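Local coordinates for protein putative N-acetylmuramoyl-L-alanine amidase,autolysin cwp6 (Peptoclostridium difficile, PDB 5J72) that probably hydrolyses the amide link between N-acetylmuramic acid and L-alanine in peptidoglycan as a zinc-dependent autolysin, and carries CWB2 modules that anchor it to the cell wall, at residues A144-I147 / S148-G151; H347-N350 / A351-K355; M625-Q628 / I629-I633. All coordinates share one frame; numbering follows the deposited sequence.

Contact 1 of 3, residues A144-I147 / S148-G151; sequences AVEI and SKQG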
ATOM      1  N   ALA A 144       4.185  -4.085 -17.129  1.00 19.72           N
ATOM      2  CA  ALA A 144       3.754  -2.710 -17.429  1.00 19.89           C
ATOM      3  C   ALA A 144       2.751  -2.741 -18.635  1.00 21.28           C
ATOM      4  O   ALA A 144       1.776  -1.981 -18.666  1.00 18.00           O
ATOM      5  CB  ALA A 144       4.945  -1.838 -17.761  1.00 18.37           C
ATOM      6  N   VAL A 145       2.968  -3.636 -19.577  1.00 19.79           N
ATOM      7  CA  VAL A 145       2.037  -3.731 -20.717  1.00 18.89           C
ATOM      8  C   VAL A 145       0.676  -4.215 -20.255  1.00 20.13           C
ATOM      9  O   VAL A 145      -0.359  -3.719 -20.739  1.00 18.47           O
ATOM     10  CB  VAL A 145       2.647  -4.672 -21.799  1.00 19.93           C
ATOM     11  CG1 VAL A 145       1.588  -5.003 -22.902  1.00 21.59           C
ATOM     12  CG2 VAL A 145       3.867  -3.965 -22.457  1.00 19.27           C
ATOM     13  N   GLU A 146       0.608  -5.199 -19.309  1.00 19.50           N
ATOM     14  CA  GLU A 146      -0.720  -5.644 -18.913  1.00 18.17           C
ATOM     15  C   GLU A 146      -1.464  -4.545 -18.176  1.00 16.75           C
ATOM     16  O   GLU A 146      -2.683  -4.493 -18.238  1.00 17.29           O
ATOM     17  CB  GLU A 146      -0.654  -6.895 -18.034  1.00 21.38           C
ATOM     18  CG  GLU A 146      -0.083  -8.092 -18.814  1.00 24.94           C
ATOM     19  CD  GLU A 146      -0.961  -8.404 -20.067  1.00 33.21           C
ATOM     20  OE1 GLU A 146      -0.427  -8.427 -21.198  1.00 39.20           O
ATOM     21  OE2 GLU A 146      -2.172  -8.578 -19.906  1.00 35.07           O
ATOM     22  N   ILE A 147      -0.728  -3.674 -17.466  1.00 15.82           N
ATOM     23  CA  ILE A 147      -1.359  -2.567 -16.736  1.00 15.54           C
ATOM     24  C   ILE A 147      -1.934  -1.550 -17.760  1.00 15.61           C
ATOM     25  O   ILE A 147      -3.036  -1.028 -17.600  1.00 17.34           O
ATOM     26  CB  ILE A 147      -0.295  -1.935 -15.816  1.00 16.54           C
ATOM     27  CG1 ILE A 147      -0.003  -2.881 -14.592  1.00 17.50           C
ATOM     28  CG2 ILE A 147      -0.843  -0.584 -15.252  1.00 16.81           C
ATOM     29  CD1 ILE A 147       1.302  -2.438 -13.831  1.00 16.68           C
ATOM     30  N   SER A 148      -1.146  -1.266 -18.754  1.00 17.41           N
ATOM     31  CA  SER A 148      -1.495  -0.353 -19.849  1.00 12.76           C
ATOM     32  C   SER A 148      -2.802  -0.846 -20.557  1.00 15.26           C
ATOM     33  O   SER A 148      -3.749  -0.082 -20.767  1.00 16.57           O
ATOM     34  CB  SER A 148      -0.289  -0.324 -20.836  1.00 15.85           C
ATOM     35  OG  SER A 148      -0.675   0.513 -21.923  1.00 18.72           O
ATOM     36  N   LYS A 149      -2.878  -2.142 -20.858  1.00 15.87           N
ATOM     37  CA  LYS A 149      -4.093  -2.720 -21.511  1.00 19.30           C
ATOM     38  C   LYS A 149      -5.264  -2.649 -20.636  1.00 20.16           C
ATOM     39  O   LYS A 149      -6.392  -2.516 -21.103  1.00 20.10           O
ATOM     40  CB  LYS A 149      -3.832  -4.179 -21.873  1.00 19.89           C
ATOM     41  CG  LYS A 149      -2.928  -4.249 -23.064  1.00 21.81           C
ATOM     42  CD  LYS A 149      -2.534  -5.708 -23.379  1.00 35.64           C
ATOM     43  CE  LYS A 149      -1.673  -5.665 -24.633  1.00 50.67           C
ATOM     44  NZ  LYS A 149      -1.142  -7.012 -25.053  1.00 60.63           N
ATOM     45  N   GLN A 150      -5.054  -2.738 -19.325  1.00 18.05           N
ATOM     46  CA  GLN A 150      -6.191  -2.632 -18.414  1.00 17.22           C
ATOM     47  C   GLN A 150      -6.776  -1.258 -18.334  1.00 20.87           C
ATOM     48  O   GLN A 150      -8.010  -1.113 -18.389  1.00 19.58           O
ATOM     49  CB  GLN A 150      -5.749  -3.060 -16.973  1.00 18.77           C
ATOM     50  CG  GLN A 150      -6.909  -3.137 -15.976  1.00 19.38           C
ATOM     51  CD  GLN A 150      -7.904  -4.242 -16.351  1.00 20.74           C
ATOM     52  OE1 GLN A 150      -7.555  -5.213 -17.053  1.00 21.23           O
ATOM     53  NE2 GLN A 150      -9.138  -4.122 -15.823  1.00 19.63           N
ATOM     54  N   GLY A 151      -5.957  -0.192 -18.192  1.00 18.53           N
ATOM     55  CA  GLY A 151      -6.604   1.108 -18.013  1.00 16.71           C
ATOM     56  C   GLY A 151      -6.699   1.938 -19.300  1.00 17.57           C
ATOM     57  O   GLY A 151      -7.361   2.991 -19.340  1.00 18.36           O
TER
HETATM   58  O   HOH W   1      -4.976  -5.981 -18.723  1.00 34.23           O
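Val145 and Glu146 meet Lys149 in a local contact between successive turns of helix 140-151, an alpha-helix of the first cell wall binding (CWB2) region. Four backbone bonds of the i to i+4 pattern define the motif. Ser148 N gives its hydrogen to Ala144 O and Lys149 N to Val145 O, each at 3.0 Å, and Gly151 N does the same for Ile147 O. The bond from Gln150 N to Glu146 O is the most bent of the four, with an angle of 143° at the hydrogen, and Glu146 O has a second partner: a water donates to it at 2.8 Å and also, at 3.2 Å, to Gln150 OE1, so that it bridges the carbonyl and the amide one turn on. The bend of the Gln150 chain at chi2 (65°) is consistent with OE1 meeting this water.

On the neighbouring face the aliphatic part of Lys149 runs alongside Val145, both pointing the same way. Extended beyond CG, the lysine brings CE to 3.8 Å from Val145 CG1, while helix 194-203 adds Glu199 and Arg202 beside it. The same helix supplies the partner of the buried Ser148 hydroxyl, which is hydrogen-bonded to the carboxylate of Glu199. Ile147 is turned to another side, where it meets Leu135 of strand 128-135 and Thr379 and Leu383 of helix 375-387; that helix belongs to the third CWB2 region, so the first and third regions meet here. Glu146 bends at chi2 and passes across the lysine chain. Its carboxylate does not close a salt bridge, although the opposite charges probably attract: Glu146 OE1 stops 4.2 Å from Lys149 NZ.

Contact 2 of 3, residues H347-N350 / A351-K355; sequences HETN and ANVIK
Asn350, Ala351 and Glu348 carry this contact within helix 346-357, Asn352 serving as the partner of Glu348. With CG of Asn350 anti to its own nitrogen (chi1 -176°), the amide crosses the end of Ile354, whose CD1 lies 3.6 Å from Asn350 OD1. The buried amide is held at both ends by other parts of the fold: OD1 accepts from Ile393 N, and ND2 donates to Asn275 OD1 and Ile391 O, which should fix its rotation. Ala351 N bonds to His347 O at 2.9 Å, and the methyl of Ala351 rests near the same carbonyl.

On the more open face, Glu348 and Asn352 meet with carboxylate and amide planes 32° apart, Asn352 ND2 lying 3.7 Å from Glu348 CG. A water links them, donating to Glu348 OE2 and accepting from Asn352 ND2 at 2.9 Å; Glu348 OE1 is also hydrogen-bonded to Ala344 N, and Asn352 ND2 to Ser342 O. Lys355 NZ reaches Asn352 OD1 at 3.0 Å from above the carbonyl plane. Backbone bonds from i to i+4, which bring side chains one turn apart together, mark an alpha-helix, here in the third CWB2 region.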
ATOM      1  N   HIS A 347       6.833  -1.449   5.031  1.00 20.07           N
ATOM      2  CA  HIS A 347       5.495  -2.003   5.173  1.00 20.91           C
ATOM      3  C   HIS A 347       4.702  -1.238   6.140  1.00 21.25           C
ATOM      4  O   HIS A 347       3.534  -0.965   5.873  1.00 20.77           O
ATOM      5  CB  HIS A 347       5.557  -3.485   5.555  1.00 21.29           C
ATOM      6  CG  HIS A 347       6.387  -4.272   4.598  1.00 24.06           C
ATOM      7  ND1 HIS A 347       7.555  -4.893   4.986  1.00 23.20           N
ATOM      8  CD2 HIS A 347       6.217  -4.553   3.281  1.00 25.13           C
ATOM      9  CE1 HIS A 347       8.067  -5.514   3.931  1.00 25.21           C
ATOM     10  NE2 HIS A 347       7.282  -5.324   2.887  1.00 27.03           N
ATOM     11  N   GLU A 348       5.313  -0.849   7.312  1.00 19.82           N
ATOM     12  CA  GLU A 348       4.554  -0.000   8.236  1.00 18.72           C
ATOM     13  C   GLU A 348       4.285   1.318   7.600  1.00 18.26           C
ATOM     14  O   GLU A 348       3.196   1.877   7.805  1.00 18.62           O
ATOM     15  CB  GLU A 348       5.287   0.237   9.621  1.00 17.60           C
ATOM     16  CG  GLU A 348       4.233   0.812  10.600  1.00 21.80           C
ATOM     17  CD  GLU A 348       4.790   0.948  12.021  1.00 29.08           C
ATOM     18  OE1 GLU A 348       6.003   1.020  12.149  1.00 27.42           O
ATOM     19  OE2 GLU A 348       3.989   0.987  12.962  1.00 32.44           O
ATOM     20  N   THR A 349       5.224   1.851   6.816  1.00 18.58           N
ATOM     21  CA  THR A 349       4.911   3.171   6.215  1.00 18.78           C
ATOM     22  C   THR A 349       3.736   3.013   5.146  1.00 16.68           C
ATOM     23  O   THR A 349       2.860   3.839   5.066  1.00 17.40           O
ATOM     24  CB  THR A 349       6.151   3.684   5.497  1.00 22.27           C
ATOM     25  OG1 THR A 349       7.232   3.792   6.475  1.00 21.47           O
ATOM     26  CG2 THR A 349       5.884   5.039   4.868  1.00 22.47           C
ATOM     27  N   ASN A 350       3.783   1.920   4.396  1.00 16.84           N
ATOM     28  CA  ASN A 350       2.688   1.648   3.430  1.00 18.02           C
ATOM     29  C   ASN A 350       1.350   1.590   4.177  1.00 18.52           C
ATOM     30  O   ASN A 350       0.355   2.228   3.780  1.00 16.75           O
ATOM     31  CB  ASN A 350       2.992   0.348   2.729  1.00 14.89           C
ATOM     32  CG  ASN A 350       1.959   0.039   1.642  1.00 19.76           C
ATOM     33  OD1 ASN A 350       1.177  -0.910   1.805  1.00 17.36           O
ATOM     34  ND2 ASN A 350       1.896   0.826   0.518  1.00 15.87           N
ATOM     35  N   ALA A 351       1.312   0.857   5.347  1.00 18.41           N
ATOM     36  CA  ALA A 351       0.038   0.753   6.098  1.00 19.47           C
ATOM     37  C   ALA A 351      -0.359   2.096   6.661  1.00 18.77           C
ATOM     38  O   ALA A 351      -1.569   2.416   6.668  1.00 20.72           O
ATOM     39  CB  ALA A 351       0.166  -0.281   7.260  1.00 17.93           C
ATOM     40  N   ASN A 352       0.609   2.937   7.118  1.00 18.07           N
ATOM     41  CA  ASN A 352       0.185   4.231   7.690  1.00 17.75           C
ATOM     42  C   ASN A 352      -0.300   5.185   6.590  1.00 18.33           C
ATOM     43  O   ASN A 352      -1.184   6.042   6.847  1.00 19.44           O
ATOM     44  CB  ASN A 352       1.362   4.920   8.483  1.00 21.80           C
ATOM     45  CG  ASN A 352       1.509   4.255   9.863  1.00 32.89           C
ATOM     46  OD1 ASN A 352       0.507   3.739  10.427  1.00 28.23           O
ATOM     47  ND2 ASN A 352       2.689   4.214  10.447  1.00 28.43           N
ATOM     48  N   VAL A 353       0.299   5.091   5.397  1.00 19.59           N
ATOM     49  CA  VAL A 353      -0.213   5.958   4.294  1.00 17.54           C
ATOM     50  C   VAL A 353      -1.650   5.525   3.955  1.00 16.85           C
ATOM     51  O   VAL A 353      -2.512   6.359   3.727  1.00 20.23           O
ATOM     52  CB  VAL A 353       0.687   5.790   3.044  1.00 18.92           C
ATOM     53  CG1 VAL A 353      -0.057   6.243   1.764  1.00 17.75           C
ATOM     54  CG2 VAL A 353       1.995   6.579   3.248  1.00 17.56           C
ATOM     55  N   ILE A 354      -1.870   4.195   3.835  1.00 18.40           N
ATOM     56  CA  ILE A 354      -3.236   3.738   3.532  1.00 19.86           C
ATOM     57  C   ILE A 354      -4.161   4.202   4.648  1.00 20.46           C
ATOM     58  O   ILE A 354      -5.227   4.751   4.381  1.00 19.86           O
ATOM     59  CB  ILE A 354      -3.204   2.197   3.349  1.00 20.90           C
ATOM     60  CG1 ILE A 354      -2.589   1.922   1.991  1.00 19.31           C
ATOM     61  CG2 ILE A 354      -4.628   1.535   3.331  1.00 22.23           C
ATOM     62  CD1 ILE A 354      -2.122   0.446   1.756  1.00 18.49           C
ATOM     63  N   LYS A 355      -3.754   4.029   5.920  1.00 17.87           N
ATOM     64  CA  LYS A 355      -4.649   4.470   6.988  1.00 22.10           C
ATOM     65  C   LYS A 355      -4.922   5.956   6.959  1.00 24.55           C
ATOM     66  O   LYS A 355      -6.065   6.384   7.173  1.00 23.22           O
ATOM     67  CB  LYS A 355      -4.003   4.037   8.353  1.00 25.50           C
ATOM     68  CG  LYS A 355      -4.657   4.665   9.569  1.00 30.25           C
ATOM     69  CD  LYS A 355      -3.659   4.551  10.797  1.00 42.66           C
ATOM     70  CE  LYS A 355      -2.519   5.538  10.628  1.00 60.88           C
ATOM     71  NZ  LYS A 355      -1.523   5.465  11.740  1.00 70.34           N
TER
HETATM   72  O   HOH W   2       3.268   3.719  13.267  1.00 47.60           O

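Contact 3 of 3, residues M625-Q628 / I629-I633; sequences MGTQ and IGIGI
Met625 to Ile633 form an unbroken run of alpha-helix within helix 619-637, the C-terminal helix of the amidase region, and the two segments are joined by four successive i to i+4 bonds. Ile629 N donates to Met625 O at 3.1 Å and Gly630 N to Gly626 O at 2.9 Å. The next bond, Ile631 N to Thr627 O, is the shortest of the set at 2.8 Å, and Gly632 N to Gln628 O is the straightest, with 170° at the hydrogen. Gly626 O also accepts from Thr488 OG1 of helix 477-494, so one carbonyl serves both its own helix and a neighbour.

The side chains fall on two sides. Facing the sheet, Met625 and Ile629 form an apolar pair, CG of Met625 lying 4.2 Å from CD1 of Ile629; Cys604 of strand 599-606 touches both, and Thr484 of helix 477-494 closes in beside them. The pair lies near the zinc site without reaching the metal: the side chains of Ile629 and the zinc ligand His530 are about 9 Å apart.

The other cluster centres on the end of Ile631. With CG1 anti to the carbonyl carbon (chi1 -70°), the isoleucine leads back toward the preceding turn, where the side chains of Ile631 and Thr627 cross, Ile631 CD1 lying 3.9 Å from Thr627 CG2. Gln628 runs beside it, bent at chi2, and its NE2 donates to Arg565 O of helix 554-569. From the same amide, Gln628 OE1 lies 3.5 Å from Ile631 CD1.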
ATOM      1  N   MET A 625      14.285  -4.752  18.841  1.00 24.91           N
ATOM      2  CA  MET A 625      13.878  -5.541  20.009  1.00 24.46           C
ATOM      3  C   MET A 625      12.934  -6.626  19.575  1.00 23.78           C
ATOM      4  O   MET A 625      13.114  -7.787  19.966  1.00 21.42           O
ATOM      5  CB  MET A 625      13.203  -4.631  21.027  1.00 24.85           C
ATOM      6  CG  MET A 625      12.605  -5.434  22.209  1.00 26.06           C
ATOM      7  SD  MET A 625      13.878  -6.275  23.241  1.00 25.77           S
ATOM      8  CE  MET A 625      14.676  -4.820  24.104  1.00 22.63           C
ATOM      9  N   GLY A 626      11.894  -6.305  18.719  1.00 18.40           N
ATOM     10  CA  GLY A 626      10.974  -7.360  18.311  1.00 18.99           C
ATOM     11  C   GLY A 626      11.663  -8.416  17.448  1.00 18.91           C
ATOM     12  O   GLY A 626      11.375  -9.612  17.553  1.00 20.48           O
ATOM     13  N   THR A 627      12.526  -7.959  16.551  1.00 19.58           N
ATOM     14  CA  THR A 627      13.227  -8.908  15.692  1.00 20.41           C
ATOM     15  C   THR A 627      14.061  -9.934  16.550  1.00 19.18           C
ATOM     16  O   THR A 627      14.000 -11.140  16.279  1.00 23.56           O
ATOM     17  CB  THR A 627      14.240  -8.143  14.822  1.00 23.87           C
ATOM     18  OG1 THR A 627      13.465  -7.231  14.000  1.00 24.97           O
ATOM     19  CG2 THR A 627      15.092  -9.170  13.925  1.00 23.70           C
ATOM     20  N   GLN A 628      14.815  -9.446  17.538  1.00 23.05           N
ATOM     21  CA  GLN A 628      15.621 -10.361  18.382  1.00 25.99           C
ATOM     22  C   GLN A 628      14.723 -11.363  19.088  1.00 26.25           C
ATOM     23  O   GLN A 628      15.041 -12.565  19.204  1.00 23.68           O
ATOM     24  CB  GLN A 628      16.434  -9.559  19.394  1.00 26.47           C
ATOM     25  CG  GLN A 628      17.466  -8.605  18.778  1.00 27.83           C
ATOM     26  CD  GLN A 628      18.339  -9.340  17.759  1.00 34.93           C
ATOM     27  OE1 GLN A 628      18.245  -9.118  16.542  1.00 28.95           O
ATOM     28  NE2 GLN A 628      19.183 -10.293  18.227  1.00 27.29           N
ATOM     29  N   ILE A 629      13.554 -10.881  19.582  1.00 21.29           N
ATOM     30  CA  ILE A 629      12.679 -11.824  20.198  1.00 17.70           C
ATOM     31  C   ILE A 629      12.241 -12.868  19.180  1.00 21.28           C
ATOM     32  O   ILE A 629      12.166 -14.048  19.509  1.00 21.29           O
ATOM     33  CB  ILE A 629      11.448 -11.077  20.819  1.00 19.29           C
ATOM     34  CG1 ILE A 629      11.937 -10.189  21.993  1.00 18.39           C
ATOM     35  CG2 ILE A 629      10.394 -12.111  21.271  1.00 21.13           C
ATOM     36  CD1 ILE A 629      10.788  -9.205  22.580  1.00 21.50           C
ATOM     37  N   GLY A 630      11.951 -12.424  17.906  1.00 20.52           N
ATOM     38  CA  GLY A 630      11.523 -13.381  16.898  1.00 20.07           C
ATOM     39  C   GLY A 630      12.663 -14.377  16.608  1.00 20.51           C
ATOM     40  O   GLY A 630      12.394 -15.568  16.380  1.00 19.96           O
ATOM     41  N   ILE A 631      13.886 -13.899  16.604  1.00 20.69           N
ATOM     42  CA  ILE A 631      15.025 -14.830  16.299  1.00 23.86           C
ATOM     43  C   ILE A 631      15.102 -15.879  17.442  1.00 23.56           C
ATOM     44  O   ILE A 631      15.257 -17.077  17.169  1.00 26.19           O
ATOM     45  CB  ILE A 631      16.359 -14.058  16.175  1.00 24.89           C
ATOM     46  CG1 ILE A 631      16.370 -13.178  14.873  1.00 23.08           C
ATOM     47  CG2 ILE A 631      17.574 -15.122  16.074  1.00 24.76           C
ATOM     48  CD1 ILE A 631      17.456 -12.077  14.934  1.00 23.37           C
ATOM     49  N   GLY A 632      14.988 -15.418  18.699  1.00 24.27           N
ATOM     50  CA  GLY A 632      15.004 -16.348  19.834  1.00 22.45           C
ATOM     51  C   GLY A 632      13.890 -17.356  19.725  1.00 25.10           C
ATOM     52  O   GLY A 632      14.051 -18.518  20.063  1.00 24.92           O
ATOM     53  N   ILE A 633      12.682 -16.926  19.275  1.00 22.21           N
ATOM     54  CA  ILE A 633      11.581 -17.865  19.116  1.00 20.60           C
ATOM     55  C   ILE A 633      11.895 -18.895  17.992  1.00 21.60           C
ATOM     56  O   ILE A 633      11.620 -20.100  18.155  1.00 26.36           O
ATOM     57  CB  ILE A 633      10.244 -17.116  18.774  1.00 18.41           C
ATOM     58  CG1 ILE A 633       9.813 -16.300  20.057  1.00 21.46           C
ATOM     59  CG2 ILE A 633       9.110 -18.118  18.312  1.00 19.49           C
ATOM     60  CD1 ILE A 633       8.607 -15.299  19.738  1.00 20.76           C
TER

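The three contacts illustrate one principle, side chains meeting a turn apart on an alpha-helix, in three separate parts of the chain. They come in series: contact 1 on helix 140-151 in the first CWB2 range, contact 2 on helix 346-357 in the third, contact 3 on helix 619-637 in the amidase range. Centres of contacts 1 and 2 lie about 25 Å apart, those of 2 and 3 about 23 Å, and those of 1 and 3 about 41 Å. None touches another. Contacts 1 and 2 each pack against a helix of another CWB2 range, 375-387 and 270-283, tying the wall-anchoring modules together, whereas contact 3 packs against elements of the zinc-bearing amidase.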